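Local coordinates for hydrogenase expression/formation protein (hypb) (Archaeoglobus fulgidus, PDB 2WSM) that probably binds and hydrolyses GTP and handles nickel during the maturation of hydrogenase, dimerising in a GTP-dependent manner, at residues F153-L166 against I184-T197. Sequence-based numbering, arbitrary orientation.
Sequences FRVADLIVINKVAL and INPRAKIIEMDLKT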
loop_
_atom_site.group_PDB
_atom_site.type_symbol
_atom_site.label_atom_id
_atom_site.label_comp_id
_atom_site.label_asym_id
_atom_site.label_seq_id
_atom_site.Cartn_x
_atom_site.Cartn_y
_atom_site.Cartn_z
ATOM N N PHE A 153 -7.075 -4.680 -5.387
ATOM C CA PHE A 153 -8.241 -5.431 -5.867
ATOM C C PHE A 153 -7.819 -6.608 -6.736
ATOM O O PHE A 153 -8.540 -7.588 -6.843
ATOM C CB PHE A 153 -9.277 -4.529 -6.545
ATOM C CG PHE A 153 -10.098 -3.732 -5.564
ATOM C CD1 PHE A 153 -9.811 -2.397 -5.312
ATOM C CD2 PHE A 153 -11.130 -4.340 -4.855
ATOM C CE1 PHE A 153 -10.543 -1.677 -4.394
ATOM C CE2 PHE A 153 -11.875 -3.627 -3.927
ATOM C CZ PHE A 153 -11.583 -2.297 -3.689
ATOM N N ARG A 154 -6.620 -6.524 -7.301
ATOM C CA ARG A 154 -6.069 -7.622 -8.083
ATOM C C ARG A 154 -5.732 -8.864 -7.257
ATOM O O ARG A 154 -5.756 -9.971 -7.784
ATOM C CB ARG A 154 -4.830 -7.172 -8.855
ATOM C CG ARG A 154 -5.040 -7.027 -10.350
ATOM C CD ARG A 154 -3.775 -6.500 -11.034
ATOM N NE ARG A 154 -3.707 -5.041 -11.007
ATOM C CZ ARG A 154 -2.581 -4.343 -10.865
ATOM N NH1 ARG A 154 -2.616 -3.013 -10.848
ATOM N NH2 ARG A 154 -1.418 -4.972 -10.724
ATOM N N VAL A 155 -5.412 -8.688 -5.976
ATOM C CA VAL A 155 -4.918 -9.806 -5.174
ATOM C C VAL A 155 -6.062 -10.587 -4.532
ATOM O O VAL A 155 -5.856 -11.662 -3.973
ATOM C CB VAL A 155 -3.884 -9.353 -4.096
ATOM C CG1 VAL A 155 -2.767 -8.524 -4.733
ATOM C CG2 VAL A 155 -4.558 -8.569 -2.971
ATOM N N ALA A 156 -7.271 -10.048 -4.643
ATOM C CA ALA A 156 -8.436 -10.633 -3.996
ATOM C C ALA A 156 -8.927 -11.928 -4.651
ATOM O O ALA A 156 -8.900 -12.069 -5.871
ATOM C CB ALA A 156 -9.556 -9.619 -3.939
ATOM N N ASP A 157 -9.364 -12.872 -3.820
ATOM C CA ASP A 157 -10.074 -14.055 -4.288
ATOM C C ASP A 157 -11.567 -13.756 -4.263
ATOM O O ASP A 157 -12.348 -14.341 -5.009
ATOM C CB ASP A 157 -9.789 -15.244 -3.375
ATOM C CG ASP A 157 -8.343 -15.662 -3.405
ATOM O OD1 ASP A 157 -7.870 -16.057 -4.488
ATOM O OD2 ASP A 157 -7.676 -15.594 -2.351
ATOM N N LEU A 158 -11.948 -12.848 -3.374
ATOM C CA LEU A 158 -13.333 -12.450 -3.218
ATOM C C LEU A 158 -13.345 -10.966 -2.890
ATOM O O LEU A 158 -12.564 -10.493 -2.069
ATOM C CB LEU A 158 -14.019 -13.265 -2.114
ATOM C CG LEU A 158 -15.548 -13.182 -2.018
ATOM C CD1 LEU A 158 -16.126 -14.375 -1.249
ATOM C CD2 LEU A 158 -15.989 -11.885 -1.378
ATOM N N ILE A 159 -14.212 -10.233 -3.568
ATOM C CA ILE A 159 -14.335 -8.800 -3.364
ATOM C C ILE A 159 -15.736 -8.511 -2.845
ATOM O O ILE A 159 -16.731 -8.942 -3.442
ATOM C CB ILE A 159 -14.100 -8.032 -4.674
ATOM C CG1 ILE A 159 -12.658 -8.234 -5.159
ATOM C CG2 ILE A 159 -14.444 -6.562 -4.494
ATOM C CD1 ILE A 159 -12.342 -7.600 -6.514
ATOM N N VAL A 160 -15.813 -7.809 -1.720
ATOM C CA VAL A 160 -17.103 -7.488 -1.129
ATOM C C VAL A 160 -17.433 -6.013 -1.303
ATOM O O VAL A 160 -16.718 -5.138 -0.803
ATOM C CB VAL A 160 -17.156 -7.834 0.369
ATOM C CG1 VAL A 160 -18.548 -7.530 0.943
ATOM C CG2 VAL A 160 -16.786 -9.293 0.595
ATOM N N ILE A 161 -18.513 -5.744 -2.028
ATOM C CA ILE A 161 -19.049 -4.396 -2.111
ATOM C C ILE A 161 -20.155 -4.275 -1.062
ATOM O O ILE A 161 -21.129 -5.017 -1.083
ATOM C CB ILE A 161 -19.559 -4.077 -3.526
ATOM C CG1 ILE A 161 -18.450 -4.346 -4.549
ATOM C CG2 ILE A 161 -20.011 -2.638 -3.618
ATOM C CD1 ILE A 161 -18.929 -4.375 -5.986
ATOM N N ASN A 162 -19.982 -3.325 -0.151
ATOM C CA ASN A 162 -20.634 -3.350 1.143
ATOM C C ASN A 162 -21.571 -2.174 1.365
ATOM O O ASN A 162 -21.432 -1.123 0.735
ATOM C CB ASN A 162 -19.555 -3.360 2.244
ATOM C CG ASN A 162 -20.102 -3.770 3.596
ATOM O OD1 ASN A 162 -21.105 -4.469 3.682
ATOM N ND2 ASN A 162 -19.442 -3.337 4.661
ATOM N N LYS A 163 -22.517 -2.362 2.283
ATOM C CA LYS A 163 -23.486 -1.332 2.634
ATOM C C LYS A 163 -24.211 -0.818 1.392
ATOM O O LYS A 163 -24.463 0.381 1.262
ATOM C CB LYS A 163 -22.801 -0.175 3.378
ATOM C CG LYS A 163 -22.117 -0.579 4.679
ATOM C CD LYS A 163 -21.524 0.626 5.418
ATOM C CE LYS A 163 -20.387 0.194 6.349
ATOM N NZ LYS A 163 -20.083 1.178 7.439
ATOM N N VAL A 164 -24.547 -1.724 0.478
ATOM C CA VAL A 164 -25.168 -1.321 -0.787
ATOM C C VAL A 164 -26.529 -0.624 -0.621
ATOM O O VAL A 164 -26.898 0.225 -1.437
ATOM C CB VAL A 164 -25.307 -2.501 -1.778
ATOM C CG1 VAL A 164 -23.950 -3.129 -2.053
ATOM C CG2 VAL A 164 -26.292 -3.537 -1.248
ATOM N N ALA A 165 -27.272 -0.972 0.426
ATOM C CA ALA A 165 -28.574 -0.343 0.658
ATOM C C ALA A 165 -28.450 1.155 0.947
ATOM O O ALA A 165 -29.455 1.856 1.049
ATOM C CB ALA A 165 -29.338 -1.050 1.777
ATOM N N LEU A 166 -27.221 1.641 1.080
ATOM C CA LEU A 166 -26.976 3.072 1.222
ATOM C C LEU A 166 -26.523 3.687 -0.103
ATOM O O LEU A 166 -26.286 4.892 -0.186
ATOM C CB LEU A 166 -25.928 3.341 2.304
ATOM C CG LEU A 166 -26.283 2.889 3.724
ATOM C CD1 LEU A 166 -25.226 3.342 4.717
ATOM C CD2 LEU A 166 -27.653 3.408 4.129
ATOM N N ILE A 184 -10.819 -5.407 -13.424
ATOM C CA ILE A 184 -9.521 -5.470 -12.764
ATOM C C ILE A 184 -9.193 -6.901 -12.326
ATOM O O ILE A 184 -8.043 -7.312 -12.363
ATOM C CB ILE A 184 -9.453 -4.518 -11.530
ATOM C CG1 ILE A 184 -9.720 -3.069 -11.948
ATOM C CG2 ILE A 184 -8.090 -4.612 -10.843
ATOM C CD1 ILE A 184 -9.243 -2.032 -10.936
ATOM N N ASN A 185 -10.208 -7.663 -11.925
ATOM C CA ASN A 185 -9.970 -8.992 -11.366
ATOM C C ASN A 185 -11.026 -9.982 -11.824
ATOM O O ASN A 185 -11.989 -10.245 -11.105
ATOM C CB ASN A 185 -9.913 -8.932 -9.829
ATOM C CG ASN A 185 -9.461 -10.243 -9.203
ATOM O OD1 ASN A 185 -9.642 -11.317 -9.775
ATOM N ND2 ASN A 185 -8.871 -10.156 -8.012
ATOM N N PRO A 186 -10.840 -10.538 -13.028
ATOM C CA PRO A 186 -11.832 -11.388 -13.691
ATOM C C PRO A 186 -12.123 -12.675 -12.924
ATOM O O PRO A 186 -13.225 -13.209 -13.040
ATOM C CB PRO A 186 -11.176 -11.703 -15.043
ATOM C CG PRO A 186 -10.161 -10.635 -15.238
ATOM C CD PRO A 186 -9.650 -10.328 -13.865
ATOM N N ARG A 187 -11.163 -13.157 -12.143
ATOM C CA ARG A 187 -11.330 -14.431 -11.440
ATOM C C ARG A 187 -12.059 -14.337 -10.092
ATOM O O ARG A 187 -12.613 -15.328 -9.614
ATOM C CB ARG A 187 -9.977 -15.134 -11.278
ATOM C CG ARG A 187 -9.354 -15.532 -12.613
ATOM C CD ARG A 187 -7.949 -16.106 -12.472
ATOM N NE ARG A 187 -7.168 -15.890 -13.692
ATOM C CZ ARG A 187 -7.326 -16.583 -14.819
ATOM N NH1 ARG A 187 -8.235 -17.547 -14.885
ATOM N NH2 ARG A 187 -6.578 -16.311 -15.884
ATOM N N ALA A 188 -12.066 -13.151 -9.486
ATOM C CA ALA A 188 -12.625 -12.984 -8.139
ATOM C C ALA A 188 -14.133 -13.117 -8.090
ATOM O O ALA A 188 -14.832 -12.568 -8.935
ATOM C CB ALA A 188 -12.216 -11.638 -7.557
ATOM N N LYS A 189 -14.637 -13.827 -7.085
ATOM C CA LYS A 189 -16.055 -13.769 -6.783
ATOM C C LYS A 189 -16.354 -12.353 -6.305
ATOM O O LYS A 189 -15.493 -11.692 -5.723
ATOM C CB LYS A 189 -16.433 -14.778 -5.690
ATOM C CG LYS A 189 -16.002 -16.218 -5.961
ATOM C CD LYS A 189 -16.511 -17.163 -4.869
ATOM C CE LYS A 189 -15.773 -18.502 -4.882
ATOM N NZ LYS A 189 -16.237 -19.424 -5.960
ATOM N N ILE A 190 -17.570 -11.888 -6.552
ATOM C CA ILE A 190 -17.973 -10.557 -6.129
ATOM C C ILE A 190 -19.326 -10.637 -5.443
ATOM O O ILE A 190 -20.281 -11.179 -5.990
ATOM C CB ILE A 190 -18.047 -9.576 -7.323
ATOM C CG1 ILE A 190 -16.677 -9.450 -7.991
ATOM C CG2 ILE A 190 -18.525 -8.219 -6.869
ATOM C CD1 ILE A 190 -16.645 -8.483 -9.161
ATOM N N ILE A 191 -19.406 -10.100 -4.235
ATOM C CA ILE A 191 -20.655 -10.124 -3.498
ATOM C C ILE A 191 -21.109 -8.709 -3.192
ATOM O O ILE A 191 -20.332 -7.890 -2.718
ATOM C CB ILE A 191 -20.507 -10.908 -2.181
ATOM C CG1 ILE A 191 -20.158 -12.370 -2.467
ATOM C CG2 ILE A 191 -21.780 -10.808 -1.363
ATOM C CD1 ILE A 191 -19.725 -13.162 -1.240
ATOM N N GLU A 192 -22.369 -8.420 -3.483
ATOM C CA GLU A 192 -22.963 -7.152 -3.099
ATOM C C GLU A 192 -23.646 -7.358 -1.762
ATOM O O GLU A 192 -24.541 -8.192 -1.636
ATOM C CB GLU A 192 -23.975 -6.701 -4.144
ATOM C CG GLU A 192 -23.415 -6.622 -5.553
ATOM C CD GLU A 192 -24.514 -6.469 -6.581
ATOM O OE1 GLU A 192 -25.333 -5.531 -6.442
ATOM O OE2 GLU A 192 -24.567 -7.299 -7.515
ATOM N N MET A 193 -23.227 -6.604 -0.756
ATOM C CA MET A 193 -23.616 -6.949 0.603
ATOM C C MET A 193 -24.203 -5.788 1.377
ATOM O O MET A 193 -23.754 -4.649 1.259
ATOM C CB MET A 193 -22.420 -7.541 1.361
ATOM C CG MET A 193 -22.727 -7.984 2.795
ATOM S SD MET A 193 -21.262 -8.583 3.675
ATOM C CE MET A 193 -21.035 -10.186 2.916
ATOM N N ASP A 194 -25.229 -6.097 2.159
ATOM C CA ASP A 194 -25.759 -5.166 3.143
ATOM C C ASP A 194 -26.223 -5.974 4.347
ATOM O O ASP A 194 -27.270 -6.617 4.307
ATOM C CB ASP A 194 -26.917 -4.359 2.569
ATOM C CG ASP A 194 -27.379 -3.274 3.510
ATOM O OD1 ASP A 194 -28.403 -3.484 4.185
ATOM O OD2 ASP A 194 -26.712 -2.219 3.587
ATOM N N LEU A 195 -25.430 -5.958 5.410
ATOM C CA LEU A 195 -25.717 -6.792 6.572
ATOM C C LEU A 195 -27.074 -6.456 7.204
ATOM O O LEU A 195 -27.796 -7.352 7.649
ATOM C CB LEU A 195 -24.571 -6.721 7.594
ATOM C CG LEU A 195 -23.297 -7.454 7.142
ATOM C CD1 LEU A 195 -22.171 -7.373 8.176
ATOM C CD2 LEU A 195 -23.612 -8.910 6.818
ATOM N N LYS A 196 -27.425 -5.173 7.219
ATOM C CA LYS A 196 -28.714 -4.736 7.749
ATOM C C LYS A 196 -29.866 -5.509 7.113
ATOM O O LYS A 196 -30.711 -6.072 7.810
ATOM C CB LYS A 196 -28.915 -3.237 7.524
ATOM C CG LYS A 196 -27.927 -2.345 8.260
ATOM C CD LYS A 196 -28.160 -0.869 7.931
ATOM C CE LYS A 196 -27.981 -0.575 6.435
ATOM N NZ LYS A 196 -26.557 -0.662 5.978
ATOM N N THR A 197 -29.889 -5.538 5.784
ATOM C CA THR A 197 -30.963 -6.190 5.047
ATOM C C THR A 197 -30.658 -7.663 4.775
ATOM O O THR A 197 -31.483 -8.380 4.206
ATOM C CB THR A 197 -31.238 -5.472 3.710
ATOM O OG1 THR A 197 -30.174 -5.739 2.788
ATOM C CG2 THR A 197 -31.349 -3.972 3.925
HETATM O O HOH W 1 -8.554 -13.710 -8.406
HETATM O O HOH W 2 -11.439 -16.885 -6.939
HETATM O O HOH W 3 -23.062 -4.239 5.077
#
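Strands 158-162 and 189-192 run parallel, their axes 4.7 Å apart and 17° askew; Ile-159 bonds through N and O to Lys-189 and Ile-191, and Ile-161 likewise to Ile-191 and Met-193. On the face carrying Leu-158 and Val-160, both methyls of Leu-158 close on the CD1 tip of Ile-191 (CD1 to CD1 3.8 Å), while Val-160 CG1 lies against CB and SD of Met-193; helix 201-212 covers this side. On the other face Ile-161 CD1 meets Ile-190 CG2, beside helix 174-184. The pairing adds an edge strand, 189-192, to the parallel sheet of the P-loop NTPase fold; the two strands are joined by a right-handed beta-alpha-beta crossover, with helix 174-184 as its main connecting helix. Before the strands, the Asn-185 amide ties down the chain leaving helix 150-154: with CG anti to the backbone N (chi1 -171°), ND2 gives a straight, in-plane bond to Phe-153 O (2.8 Å) and a more bent one to Ala-156 O (2.9 Å), and a water joins OD1 to Ala-156 O. Beyond them, Val-164 N bonds to Met-193 O (3.1 Å), and Asn-162 ND2 reaches Ser-41 O in the probable Walker A loop. Asp-194 OD1 accepts from Thr-197 N, an Asx motif, and from Thr-197 OG1 on the opposite face of its carboxylate; OD2 takes Lys-196 NZ (2.9 Å) and, weakly, Ala-165 N. An alanine in place of Asp-194 would probably leave the Lys-196 ammonium without its mate and the turn to Thr-197 freer to move.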